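Side-chain contacts in beta-lactamase Mb2281c (Mycobacterium bovis, PDB 3I7J), which probably acts as a serine hydrolase of the beta-lactamase and penicillin-binding protein superfamily, with its exact substrate unsettled: residues 234-237 against 242-245; 16-21 against 155-160. All coordinates share one frame; numbering follows the deposited sequence.

Interaction 1: residues 234-237 against 242-245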
loop_
_atom_site.group_PDB
_atom_site.type_symbol
_atom_site.label_atom_id
_atom_site.label_comp_id
_atom_site.label_asym_id
_atom_site.label_seq_id
_atom_site.Cartn_x
_atom_site.Cartn_y
_atom_site.Cartn_z
ATOM N N ILE A 234 3.542 -0.614 5.603
ATOM C CA ILE A 234 4.450 0.362 5.050
ATOM C C ILE A 234 3.771 1.718 5.039
ATOM O O ILE A 234 2.625 1.850 4.617
ATOM C CB ILE A 234 4.887 0.003 3.604
ATOM C CG1 ILE A 234 5.753 1.138 3.032
ATOM C CG2 ILE A 234 3.663 -0.211 2.701
ATOM C CD1 ILE A 234 6.375 0.810 1.666
ATOM N N TRP A 235 4.464 2.717 5.564
ATOM C CA TRP A 235 3.944 4.064 5.521
ATOM C C TRP A 235 5.073 4.982 5.112
ATOM O O TRP A 235 6.249 4.711 5.371
ATOM C CB TRP A 235 3.285 4.510 6.847
ATOM C CG TRP A 235 4.120 4.517 8.107
ATOM C CD1 TRP A 235 3.928 3.731 9.210
ATOM C CD2 TRP A 235 5.180 5.421 8.444
ATOM N NE1 TRP A 235 4.792 4.096 10.213
ATOM C CE2 TRP A 235 5.572 5.132 9.771
ATOM C CE3 TRP A 235 5.833 6.455 7.759
ATOM C CZ2 TRP A 235 6.595 5.840 10.428
ATOM C CZ3 TRP A 235 6.848 7.157 8.409
ATOM C CH2 TRP A 235 7.215 6.847 9.730
ATOM N N VAL A 236 4.688 6.048 4.428
ATOM C CA VAL A 236 5.608 7.051 3.922
ATOM C C VAL A 236 5.015 8.357 4.405
ATOM O O VAL A 236 3.848 8.635 4.153
ATOM C CB VAL A 236 5.617 7.047 2.377
ATOM C CG1 VAL A 236 6.665 8.012 1.847
ATOM C CG2 VAL A 236 5.870 5.633 1.870
ATOM N N ASP A 237 5.801 9.154 5.114
ATOM C CA ASP A 237 5.295 10.421 5.617
ATOM C C ASP A 237 5.997 11.533 4.838
ATOM O O ASP A 237 7.166 11.810 5.075
ATOM C CB ASP A 237 5.595 10.526 7.117
ATOM C CG ASP A 237 4.917 11.710 7.766
ATOM O OD1 ASP A 237 4.853 12.778 7.117
ATOM O OD2 ASP A 237 4.466 11.578 8.927
ATOM N N LEU A 242 10.005 10.621 5.600
ATOM C CA LEU A 242 10.531 9.374 6.142
ATOM C C LEU A 242 9.584 8.224 5.792
ATOM O O LEU A 242 8.388 8.436 5.585
ATOM C CB LEU A 242 10.651 9.496 7.664
ATOM C CG LEU A 242 11.978 9.231 8.378
ATOM C CD1 LEU A 242 13.127 9.942 7.693
ATOM C CD2 LEU A 242 11.838 9.697 9.821
ATOM N N ALA A 243 10.121 7.011 5.732
ATOM C CA ALA A 243 9.320 5.832 5.428
ATOM C C ALA A 243 9.674 4.720 6.405
ATOM O O ALA A 243 10.814 4.619 6.864
ATOM C CB ALA A 243 9.580 5.367 4.000
ATOM N N LEU A 244 8.692 3.892 6.733
ATOM C CA LEU A 244 8.932 2.786 7.645
ATOM C C LEU A 244 8.312 1.530 7.085
ATOM O O LEU A 244 7.155 1.531 6.675
ATOM C CB LEU A 244 8.340 3.076 9.033
ATOM C CG LEU A 244 8.326 1.895 10.019
ATOM C CD1 LEU A 244 9.744 1.404 10.286
ATOM C CD2 LEU A 244 7.653 2.322 11.319
ATOM N N VAL A 245 9.100 0.467 7.047
ATOM C CA VAL A 245 8.630 -0.818 6.561
ATOM C C VAL A 245 8.763 -1.828 7.698
ATOM O O VAL A 245 9.834 -1.951 8.294
ATOM C CB VAL A 245 9.481 -1.326 5.372
ATOM C CG1 VAL A 245 9.195 -2.797 5.130
ATOM C CG2 VAL A 245 9.162 -0.521 4.107
#
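The indole of W235 carries L244 on one face: L244 CB stands 3.7 Å from the centroid of the six-membered ring, 22° off the ring normal, a CH-pi contact displaced toward the rim. The same leucine continues past the pyrrole side, where L244 CD2 lies 3.5 Å from W235 NE1. At the edge of the ring, near its plane, L242 O is 3.5 Å from W235 CZ3. W235 CG sits between its own N and carbonyl carbon (chi1 59°), and this swings the indole across the neighbouring strand instead of leaving it on its own. The ring of F233 also meets the indole with its plane nearly parallel, and NE1 hydrogen-bonds to S264 OG of helix 256-271, giving the buried N-H an acceptor. Tryptophan suits the site by combining a broad apolar surface with one donor.

The backbones form an antiparallel beta hairpin within the central sheet, the sheet that this superfamily flanks with helices. W235 and L244 are a hydrogen-bonded pair, at 3.1 Å from W235 N to L244 O and 2.9 Å from L244 N to W235 O. D237 and L242 form another, in which D237 N approaches L242 O almost head-on at 2.7 Å, with 178° at the hydrogen. The non-hydrogen-bonded pairs alternate with these, and their side chains lie on the other face of the sheet. There I234 CD1 meets V245 CG2 at 3.9 Å, the two side chains lying alongside each other, while small A243 faces V236, with 4.3 Å from A243 CB to V236 CG2. Aspartate suits the turn end of the hairpin: D237 OD1 accepts the backbone N-H groups of K239, an Asx turn, and of A240, and also bonds S220 OG.

Interaction 2: residues 16-21 against 155-160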
loop_
_atom_site.group_PDB
_atom_site.type_symbol
_atom_site.label_atom_id
_atom_site.label_comp_id
_atom_site.label_asym_id
_atom_site.label_seq_id
_atom_site.Cartn_x
_atom_site.Cartn_y
_atom_site.Cartn_z
ATOM N N ALA A 16 11.235 -8.087 10.742
ATOM C CA ALA A 16 12.320 -7.350 10.106
ATOM C C ALA A 16 11.770 -5.969 9.764
ATOM O O ALA A 16 10.581 -5.815 9.475
ATOM C CB ALA A 16 12.791 -8.069 8.848
ATOM N N ALA A 17 12.627 -4.960 9.804
ATOM C CA ALA A 17 12.170 -3.620 9.518
ATOM C C ALA A 17 13.277 -2.730 9.001
ATOM O O ALA A 17 14.462 -3.053 9.117
ATOM C CB ALA A 17 11.555 -3.003 10.767
ATOM N N ALA A 18 12.875 -1.597 8.435
ATOM C CA ALA A 18 13.810 -0.636 7.889
ATOM C C ALA A 18 13.218 0.765 7.875
ATOM O O ALA A 18 12.027 0.951 7.621
ATOM C CB ALA A 18 14.199 -1.045 6.470
ATOM N N VAL A 19 14.058 1.749 8.172
ATOM C CA VAL A 19 13.649 3.140 8.133
ATOM C C VAL A 19 14.330 3.654 6.874
ATOM O O VAL A 19 15.534 3.453 6.684
ATOM C CB VAL A 19 14.173 3.946 9.335
ATOM C CG1 VAL A 19 13.749 5.411 9.193
ATOM C CG2 VAL A 19 13.642 3.362 10.639
ATOM N N ILE A 20 13.556 4.294 6.006
ATOM C CA ILE A 20 14.081 4.819 4.752
ATOM C C ILE A 20 13.898 6.331 4.670
ATOM O O ILE A 20 12.876 6.878 5.091
ATOM C CB ILE A 20 13.366 4.180 3.520
ATOM C CG1 ILE A 20 13.494 2.655 3.569
ATOM C CG2 ILE A 20 13.960 4.714 2.220
ATOM C CD1 ILE A 20 12.565 1.992 4.578
ATOM N N GLY A 21 14.912 6.993 4.132
ATOM C CA GLY A 21 14.876 8.428 3.957
ATOM C C GLY A 21 15.189 8.649 2.493
ATOM O O GLY A 21 15.528 7.689 1.795
ATOM N N ASP A 155 13.681 -5.271 -0.444
ATOM C CA ASP A 155 12.956 -4.899 -1.656
ATOM C C ASP A 155 11.935 -3.803 -1.346
ATOM O O ASP A 155 11.791 -2.846 -2.107
ATOM C CB ASP A 155 12.228 -6.111 -2.254
ATOM C CG ASP A 155 13.099 -6.914 -3.195
ATOM O OD1 ASP A 155 14.337 -6.716 -3.185
ATOM O OD2 ASP A 155 12.544 -7.757 -3.939
ATOM N N LEU A 156 11.222 -3.943 -0.231
ATOM C CA LEU A 156 10.229 -2.941 0.129
ATOM C C LEU A 156 10.894 -1.623 0.481
ATOM O O LEU A 156 10.304 -0.556 0.303
ATOM C CB LEU A 156 9.370 -3.418 1.294
ATOM C CG LEU A 156 8.361 -4.512 0.968
ATOM C CD1 LEU A 156 7.396 -4.617 2.139
ATOM C CD2 LEU A 156 7.586 -4.175 -0.312
ATOM N N ALA A 157 12.123 -1.704 0.984
ATOM C CA ALA A 157 12.888 -0.517 1.355
ATOM C C ALA A 157 13.157 0.298 0.093
ATOM O O ALA A 157 13.055 1.524 0.100
ATOM C CB ALA A 157 14.205 -0.928 2.005
ATOM N N VAL A 158 13.508 -0.403 -0.982
ATOM C CA VAL A 158 13.765 0.219 -2.274
ATOM C C VAL A 158 12.456 0.832 -2.777
ATOM O O VAL A 158 12.440 1.946 -3.301
ATOM C CB VAL A 158 14.264 -0.828 -3.305
ATOM C CG1 VAL A 158 14.398 -0.193 -4.680
ATOM C CG2 VAL A 158 15.607 -1.405 -2.856
ATOM N N PHE A 159 11.356 0.100 -2.606
ATOM C CA PHE A 159 10.045 0.576 -3.035
ATOM C C PHE A 159 9.705 1.865 -2.298
ATOM O O PHE A 159 9.285 2.852 -2.913
ATOM C CB PHE A 159 8.970 -0.487 -2.773
ATOM C CG PHE A 159 7.632 -0.152 -3.375
ATOM C CD1 PHE A 159 7.484 -0.024 -4.758
ATOM C CD2 PHE A 159 6.523 0.045 -2.566
ATOM C CE1 PHE A 159 6.246 0.294 -5.328
ATOM C CE2 PHE A 159 5.282 0.363 -3.127
ATOM C CZ PHE A 159 5.146 0.488 -4.516
ATOM N N ALA A 160 9.910 1.862 -0.983
ATOM C CA ALA A 160 9.638 3.047 -0.166
ATOM C C ALA A 160 10.426 4.239 -0.709
ATOM O O ALA A 160 9.987 5.385 -0.603
ATOM C CB ALA A 160 10.022 2.782 1.294
#
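I20 supplies most of what strand 16-21 offers to helix 155-160, and its CG1 does the closest touching. That methylene lies 3.7 Å from A157 O and 4.0 Å from A157 CB, and one helical turn further on it meets A160 CB at 4.2 Å. A157 and A160, three residues apart, thus present two methyl groups to a single branch of the isoleucine. With CG1 anti to its own carbonyl carbon (chi1 -56°), the longer branch reaches over the helix surface; CD1 then folds against the backbone at A157 CA, 4.1 Å away, while the CG2 methyl stays 3.9 Å from A157 O. A beta-branched, purely apolar residue fits a strand and fills this interface well, and alanines on the helix let the backbones approach closely: the axes of the two segments come within 8.5 Å.

Toward the start of the strand the packing thins. A18 CB reaches A157 CB only at 4.5 Å, two short methyls barely in touch, and the contact ends there as strand and helix part. On the helix, V158 points away from the strand on a partly exposed side, where it packs against L131 and M133. The side chains that meet are all apolar and buried, and the one polar atom they touch, A157 O, is met by carbon alone, so van der Waals packing joins strand to helix. The axes of segments 16-21 and 155-160 diverge by only 25°, so the two run nearly parallel here, the alignment expected of a helix lying on the face of a sheet, here the helix-covered antiparallel sheet of the beta-lactamase and penicillin-binding protein fold.

How the interactions relate
Interactions 1 and 2 share one sheet, since strands 15-21 and 242-248 are neighbours, and their centres lie 8 Å apart. Probable hydrogen bonds join them directly, A243 N to I20 O at 2.8 Å and V245 N to A18 O at 3.0 Å, so segment 242-245 is paired on both of its edges. Helix 153-164 covers the sheet face bearing A18, I20, A243 and V245, whereas the indole contact of interaction 1 lies on the face toward helix 256-271. Beyond the sheet, F159 of the covering helix packs on helix 42-56, at whose start an SxxK pattern (S40, K43) is found, consistent with the nucleophile site of this superfamily.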